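Local structure of putative lipoprotein (Bacteroides ovatus, 3OQQ) at residues 130-135 and 145-150; 182-187 and 392-397. The protein is of unknown function but is a putative lipoprotein, probably extracellular, that binds calcium ions. One frame throughout, in Å; residues are numbered along the deposited sequence.

Contact 1 of 2, residues 130-135 and 145-150. With CA (calcium ion), chain C; CA (calcium ion), chain B.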
loop_
_atom_site.group_PDB
_atom_site.type_symbol
_atom_site.label_atom_id
_atom_site.label_comp_id
_atom_site.label_asym_id
_atom_site.label_seq_id
_atom_site.Cartn_x
_atom_site.Cartn_y
_atom_site.Cartn_z
HETATM N N MSE A 130 -0.310 -1.940 9.373
HETATM C CA MSE A 130 -0.019 -1.983 10.799
HETATM C C MSE A 130 0.351 -3.367 11.193
HETATM O O MSE A 130 -0.462 -4.265 11.059
HETATM C CB MSE A 130 -1.216 -1.478 11.614
HETATM C CG MSE A 130 -1.499 -0.024 11.357
HETATM SE SE MSE A 130 -2.754 0.655 12.653
HETATM C CE MSE A 130 -3.083 2.340 11.787
ATOM N N PHE A 131 1.566 -3.532 11.738
ATOM C CA PHE A 131 2.068 -4.844 12.126
ATOM C C PHE A 131 2.360 -4.971 13.588
ATOM O O PHE A 131 2.751 -4.002 14.229
ATOM C CB PHE A 131 3.380 -5.139 11.379
ATOM C CG PHE A 131 3.197 -5.900 10.114
ATOM C CD1 PHE A 131 2.945 -7.274 10.137
ATOM C CD2 PHE A 131 3.307 -5.266 8.881
ATOM C CE1 PHE A 131 2.798 -7.988 8.948
ATOM C CE2 PHE A 131 3.121 -5.982 7.692
ATOM C CZ PHE A 131 2.879 -7.334 7.735
ATOM N N GLU A 132 2.226 -6.211 14.086
ATOM C CA GLU A 132 2.651 -6.724 15.387
ATOM C C GLU A 132 3.988 -7.424 15.120
ATOM O O GLU A 132 4.135 -8.061 14.080
ATOM C CB GLU A 132 1.596 -7.663 16.002
ATOM C CG GLU A 132 0.661 -6.952 16.980
ATOM C CD GLU A 132 1.389 -6.273 18.126
ATOM O OE1 GLU A 132 2.038 -6.998 18.911
ATOM O OE2 GLU A 132 1.339 -5.025 18.231
ATOM N N ASP A 133 4.959 -7.292 16.013
ATOM C CA ASP A 133 6.298 -7.838 15.798
ATOM C C ASP A 133 6.599 -9.137 16.542
ATOM O O ASP A 133 7.734 -9.600 16.500
ATOM C CB ASP A 133 7.347 -6.783 16.217
ATOM C CG ASP A 133 7.265 -6.286 17.659
ATOM O OD1 ASP A 133 6.682 -7.003 18.516
ATOM O OD2 ASP A 133 7.720 -5.155 17.920
ATOM N N GLY A 134 5.629 -9.675 17.258
ATOM C CA GLY A 134 5.846 -10.813 18.143
ATOM C C GLY A 134 5.690 -12.208 17.593
ATOM O O GLY A 134 6.022 -13.156 18.313
ATOM N N TRP A 135 5.180 -12.366 16.343
ATOM C CA TRP A 135 4.995 -13.679 15.706
ATOM C C TRP A 135 6.207 -14.596 15.991
ATOM O O TRP A 135 7.334 -14.134 15.834
ATOM C CB TRP A 135 4.773 -13.521 14.170
ATOM C CG TRP A 135 4.659 -14.825 13.441
ATOM C CD1 TRP A 135 3.557 -15.636 13.387
ATOM C CD2 TRP A 135 5.735 -15.566 12.842
ATOM N NE1 TRP A 135 3.865 -16.807 12.722
ATOM C CE2 TRP A 135 5.196 -16.787 12.379
ATOM C CE3 TRP A 135 7.086 -15.279 12.570
ATOM C CZ2 TRP A 135 5.978 -17.743 11.708
ATOM C CZ3 TRP A 135 7.863 -16.229 11.915
ATOM C CH2 TRP A 135 7.309 -17.442 11.490
ATOM N N GLU A 145 -3.318 -6.539 21.536
ATOM C CA GLU A 145 -1.999 -6.050 21.098
ATOM C C GLU A 145 -2.201 -4.625 20.613
ATOM O O GLU A 145 -3.342 -4.273 20.300
ATOM C CB GLU A 145 -1.401 -6.940 19.968
ATOM C CG GLU A 145 -1.162 -8.405 20.329
ATOM C CD GLU A 145 -0.116 -8.755 21.371
ATOM O OE1 GLU A 145 0.391 -7.844 22.063
ATOM O OE2 GLU A 145 0.165 -9.964 21.525
ATOM N N ASP A 146 -1.132 -3.797 20.552
ATOM C CA ASP A 146 -1.296 -2.400 20.157
ATOM C C ASP A 146 -1.263 -2.158 18.617
ATOM O O ASP A 146 -1.718 -1.096 18.166
ATOM C CB ASP A 146 -0.297 -1.466 20.896
ATOM C CG ASP A 146 1.204 -1.739 20.805
ATOM O OD1 ASP A 146 1.612 -2.638 20.034
ATOM O OD2 ASP A 146 1.967 -1.050 21.500
ATOM N N PHE A 147 -0.748 -3.120 17.832
ATOM C CA PHE A 147 -0.658 -3.054 16.358
ATOM C C PHE A 147 0.033 -1.775 15.856
ATOM O O PHE A 147 -0.360 -1.233 14.823
ATOM C CB PHE A 147 -2.035 -3.222 15.677
ATOM C CG PHE A 147 -2.403 -4.681 15.524
ATOM C CD1 PHE A 147 -3.014 -5.378 16.572
ATOM C CD2 PHE A 147 -2.090 -5.375 14.354
ATOM C CE1 PHE A 147 -3.317 -6.741 16.446
ATOM C CE2 PHE A 147 -2.394 -6.736 14.225
ATOM C CZ PHE A 147 -2.995 -7.413 15.274
ATOM N N ASN A 148 1.082 -1.325 16.548
ATOM C CA ASN A 148 1.797 -0.129 16.075
ATOM C C ASN A 148 3.297 -0.409 15.974
ATOM O O ASN A 148 4.083 0.522 15.836
ATOM C CB ASN A 148 1.521 1.070 16.988
ATOM C CG ASN A 148 2.115 0.853 18.354
ATOM O OD1 ASN A 148 2.828 -0.124 18.567
ATOM N ND2 ASN A 148 1.879 1.757 19.283
ATOM N N ASP A 149 3.696 -1.694 16.092
ATOM C CA ASP A 149 5.114 -2.113 16.090
ATOM C C ASP A 149 5.839 -1.644 14.850
ATOM O O ASP A 149 7.002 -1.234 14.948
ATOM C CB ASP A 149 5.232 -3.615 16.306
ATOM C CG ASP A 149 4.551 -4.002 17.622
ATOM O OD1 ASP A 149 4.199 -3.075 18.417
ATOM O OD2 ASP A 149 4.341 -5.205 17.844
ATOM N N VAL A 150 5.142 -1.656 13.698
ATOM C CA VAL A 150 5.577 -1.060 12.440
ATOM C C VAL A 150 4.321 -0.476 11.807
ATOM O O VAL A 150 3.317 -1.173 11.619
ATOM C CB VAL A 150 6.386 -1.929 11.430
ATOM C CG1 VAL A 150 6.879 -1.061 10.263
ATOM C CG2 VAL A 150 7.576 -2.625 12.093
HETATM CA CA CA C . 2.833 -4.840 19.831
HETATM CA CA CA B . 4.002 -1.386 20.227
HETATM O O HOH W 1 4.418 -6.457 20.571
HETATM O O HOH W 2 1.319 -5.357 21.645
HETATM O O HOH W 3 4.327 -3.799 21.332
#
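Phe-131 and Val-150 form an antiparallel, hydrogen-bonded pair where strand 122-131 ends and strand 150-161 begins: Phe-131 N donates to Val-150 O at 2.9 Å, and Val-150 N returns a weak bond to Phe-131 O. Asp-149 also faces Phe-131, making a classic beta bulge. At and beside the bulge the two segments bring acidic side chains to a calcium ion. Glu-132, its chain bent at CB-CG (chi2 -57°), chelates this ion through both oxygens, OE2 at 2.2 Å. Asp-149 also binds it with both oxygens, Asp-146 adds OD1, while its OD2 binds a second calcium ion and accepts from Arg-398 N, and three waters complete eight ligands. Second bonds steady two carboxylates: Phe-147 N reaches Glu-132 OE2 at 2.9 Å, 27° out of the carboxylate plane on the anti side, while Asp-133 N meets the anti lone pair of Asp-149 OD2 at 2.8 Å. Glu-132 CG sits over the centre of the Phe-147 ring, 3.8 Å from its centroid. An alanine in place of Phe-147 would probably open a gap beneath Glu-132 CG and leave that chelating arm freer to turn. These carboxylates would probably repel one another without the calcium ions between them.

Contact 2 of 2, residues 182-187 and 392-397; sequences VRAVGG and TRHAYE. With CA (calcium ion), chain B; ACT (acetate ion), chain F.
Arg-183 reaches across to Thr-392 and His-394 and bonds there through both terminal nitrogens. NH1 and NH2 grip Thr-392 O end-on, at 2.9 Å from NH1 and 2.8 Å from NH2, the carbonyl oxygen lying close to the guanidinium plane. NH1 also donates to His-394 ND1 at 3.2 Å in a nearly straight bond (164°), within both the guanidinium and ring planes. ND1 is therefore the acceptor, and His-394 NE2 bonds to Gln-286 O, so both ring nitrogens are engaged. Arg-183 NE forms a salt bridge with Glu-153, which probably balances the buried charge. The arginine chain, bent on its way, passes CD alongside the imidazole, 3.5 Å from His-394 ND1. Arg-183 and Ala-184 together face Val-151 in a classic beta bulge at the end of strand 173-184, and Ala-184 CB makes a CH-pi contact over one face of the His-394 ring, 4.0 Å from its centroid. Beyond the bulge Gly-186 O binds a calcium ion at 2.4 Å. Glu-397 chelates the same ion through both oxygens; its CG is anti to the backbone N, and the bend at chi2 (50°) then turns CD. Asp-146, Asn-148 and Asp-149 complete its protein ligands, joined by a water at 2.7 Å from the metal.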
loop_
_atom_site.group_PDB
_atom_site.type_symbol
_atom_site.label_atom_id
_atom_site.label_comp_id
_atom_site.label_asym_id
_atom_site.label_seq_id
_atom_site.Cartn_x
_atom_site.Cartn_y
_atom_site.Cartn_z
ATOM N N VAL A 182 7.310 5.527 6.421
ATOM C CA VAL A 182 7.342 5.091 7.824
ATOM C C VAL A 182 6.610 6.100 8.705
ATOM O O VAL A 182 7.083 7.219 8.910
ATOM C CB VAL A 182 8.769 4.836 8.372
ATOM C CG1 VAL A 182 8.703 4.226 9.778
ATOM C CG2 VAL A 182 9.570 3.946 7.439
ATOM N N ARG A 183 5.508 5.670 9.301
ATOM C CA ARG A 183 4.759 6.534 10.180
ATOM C C ARG A 183 5.201 6.318 11.634
ATOM O O ARG A 183 5.344 7.286 12.365
ATOM C CB ARG A 183 3.247 6.312 9.942
ATOM C CG ARG A 183 2.383 6.302 11.150
ATOM C CD ARG A 183 1.199 7.216 11.039
ATOM N NE ARG A 183 0.254 6.985 9.937
ATOM C CZ ARG A 183 -0.915 6.357 10.058
ATOM N NH1 ARG A 183 -1.261 5.790 11.221
ATOM N NH2 ARG A 183 -1.755 6.298 9.025
ATOM N N ALA A 184 5.430 5.072 12.056
ATOM C CA ALA A 184 5.837 4.790 13.437
ATOM C C ALA A 184 6.496 3.427 13.550
ATOM O O ALA A 184 6.197 2.535 12.749
ATOM C CB ALA A 184 4.612 4.836 14.368
ATOM N N VAL A 185 7.298 3.244 14.629
ATOM C CA VAL A 185 7.926 1.971 14.977
ATOM C C VAL A 185 7.722 1.783 16.492
ATOM O O VAL A 185 8.505 2.280 17.292
ATOM C CB VAL A 185 9.407 1.825 14.525
ATOM C CG1 VAL A 185 9.936 0.423 14.817
ATOM C CG2 VAL A 185 9.575 2.152 13.041
ATOM N N GLY A 186 6.623 1.122 16.857
ATOM C CA GLY A 186 6.270 0.867 18.251
ATOM C C GLY A 186 6.878 -0.404 18.798
ATOM O O GLY A 186 6.241 -1.135 19.538
ATOM N N GLY A 187 8.106 -0.686 18.413
ATOM C CA GLY A 187 8.777 -1.894 18.879
ATOM C C GLY A 187 10.249 -1.638 18.982
ATOM O O GLY A 187 10.755 -0.777 18.264
ATOM N N THR A 392 -6.184 5.979 8.560
ATOM C CA THR A 392 -6.379 5.335 9.871
ATOM C C THR A 392 -5.193 5.588 10.783
ATOM O O THR A 392 -4.032 5.332 10.409
ATOM C CB THR A 392 -6.682 3.851 9.743
ATOM O OG1 THR A 392 -7.707 3.682 8.769
ATOM C CG2 THR A 392 -7.108 3.216 11.084
ATOM N N ARG A 393 -5.504 6.111 11.985
ATOM C CA ARG A 393 -4.512 6.450 13.021
ATOM C C ARG A 393 -4.067 5.222 13.797
ATOM O O ARG A 393 -4.891 4.348 14.079
ATOM C CB ARG A 393 -5.116 7.469 14.006
ATOM C CG ARG A 393 -5.355 8.820 13.345
ATOM C CD ARG A 393 -6.631 9.379 13.859
ATOM N NE ARG A 393 -7.006 10.642 13.225
ATOM C CZ ARG A 393 -7.713 10.742 12.107
ATOM N NH1 ARG A 393 -8.062 9.657 11.436
ATOM N NH2 ARG A 393 -8.072 11.931 11.651
ATOM N N HIS A 394 -2.798 5.177 14.202
ATOM C CA HIS A 394 -2.311 4.054 15.004
ATOM C C HIS A 394 -2.482 4.368 16.503
ATOM O O HIS A 394 -2.642 5.528 16.906
ATOM C CB HIS A 394 -0.849 3.692 14.657
ATOM C CG HIS A 394 0.122 4.799 14.934
ATOM N ND1 HIS A 394 0.238 5.876 14.082
ATOM C CD2 HIS A 394 0.955 4.981 15.991
ATOM C CE1 HIS A 394 1.158 6.671 14.620
ATOM N NE2 HIS A 394 1.640 6.159 15.752
ATOM N N ALA A 395 -2.432 3.319 17.322
ATOM C CA ALA A 395 -2.573 3.402 18.772
ATOM C C ALA A 395 -1.311 3.860 19.462
ATOM O O ALA A 395 -0.195 3.577 18.998
ATOM C CB ALA A 395 -2.942 2.031 19.323
ATOM N N TYR A 396 -1.491 4.477 20.648
ATOM C CA TYR A 396 -0.385 4.825 21.553
ATOM C C TYR A 396 0.218 3.515 22.052
ATOM O O TYR A 396 -0.480 2.497 22.065
ATOM C CB TYR A 396 -0.885 5.668 22.748
ATOM C CG TYR A 396 -1.051 7.134 22.441
ATOM C CD1 TYR A 396 0.057 7.959 22.266
ATOM C CD2 TYR A 396 -2.311 7.719 22.403
ATOM C CE1 TYR A 396 -0.090 9.310 21.971
ATOM C CE2 TYR A 396 -2.469 9.074 22.133
ATOM C CZ TYR A 396 -1.352 9.864 21.903
ATOM O OH TYR A 396 -1.489 11.201 21.633
ATOM N N GLU A 397 1.506 3.522 22.418
ATOM C CA GLU A 397 2.203 2.323 22.883
ATOM C C GLU A 397 1.465 1.639 24.029
ATOM O O GLU A 397 1.032 2.305 24.981
ATOM C CB GLU A 397 3.643 2.653 23.298
ATOM C CG GLU A 397 4.556 1.426 23.383
ATOM C CD GLU A 397 4.605 0.462 22.211
ATOM O OE1 GLU A 397 4.244 0.856 21.077
ATOM O OE2 GLU A 397 5.035 -0.694 22.421
HETATM CA CA CA B . 4.002 -1.386 20.227
HETATM C C ACT F . -4.568 12.480 22.531
HETATM O O ACT F . -4.120 11.863 21.514
HETATM O OXT ACT F . -5.495 13.347 22.466
HETATM C CH3 ACT F . -3.972 12.165 23.883
HETATM O O HOH W 3 4.327 -3.799 21.332
#

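In the fold
The centres of contact 1 and contact 2 lie about 9 Å apart, and the two share one calcium ion, whose neighbour, a second calcium ion 3.7 Å from it, is bound by contact 1. Asp-146 OD1 and Asp-149 OD1 from contact 1 each bridge both metals, and one water is a ligand of both. The shared ion draws its protein ligands from 145-150, 182-187 and 392-397, and so joins the loop between two adjacent strands, 122-131 and 150-161, to the end of strand 173-184 and to a segment more than 200 residues further on, at a buried site. Backbone joins the contacts too: Asn-148 O and Gly-186 N are 2.8 Å apart, probably hydrogen-bonded.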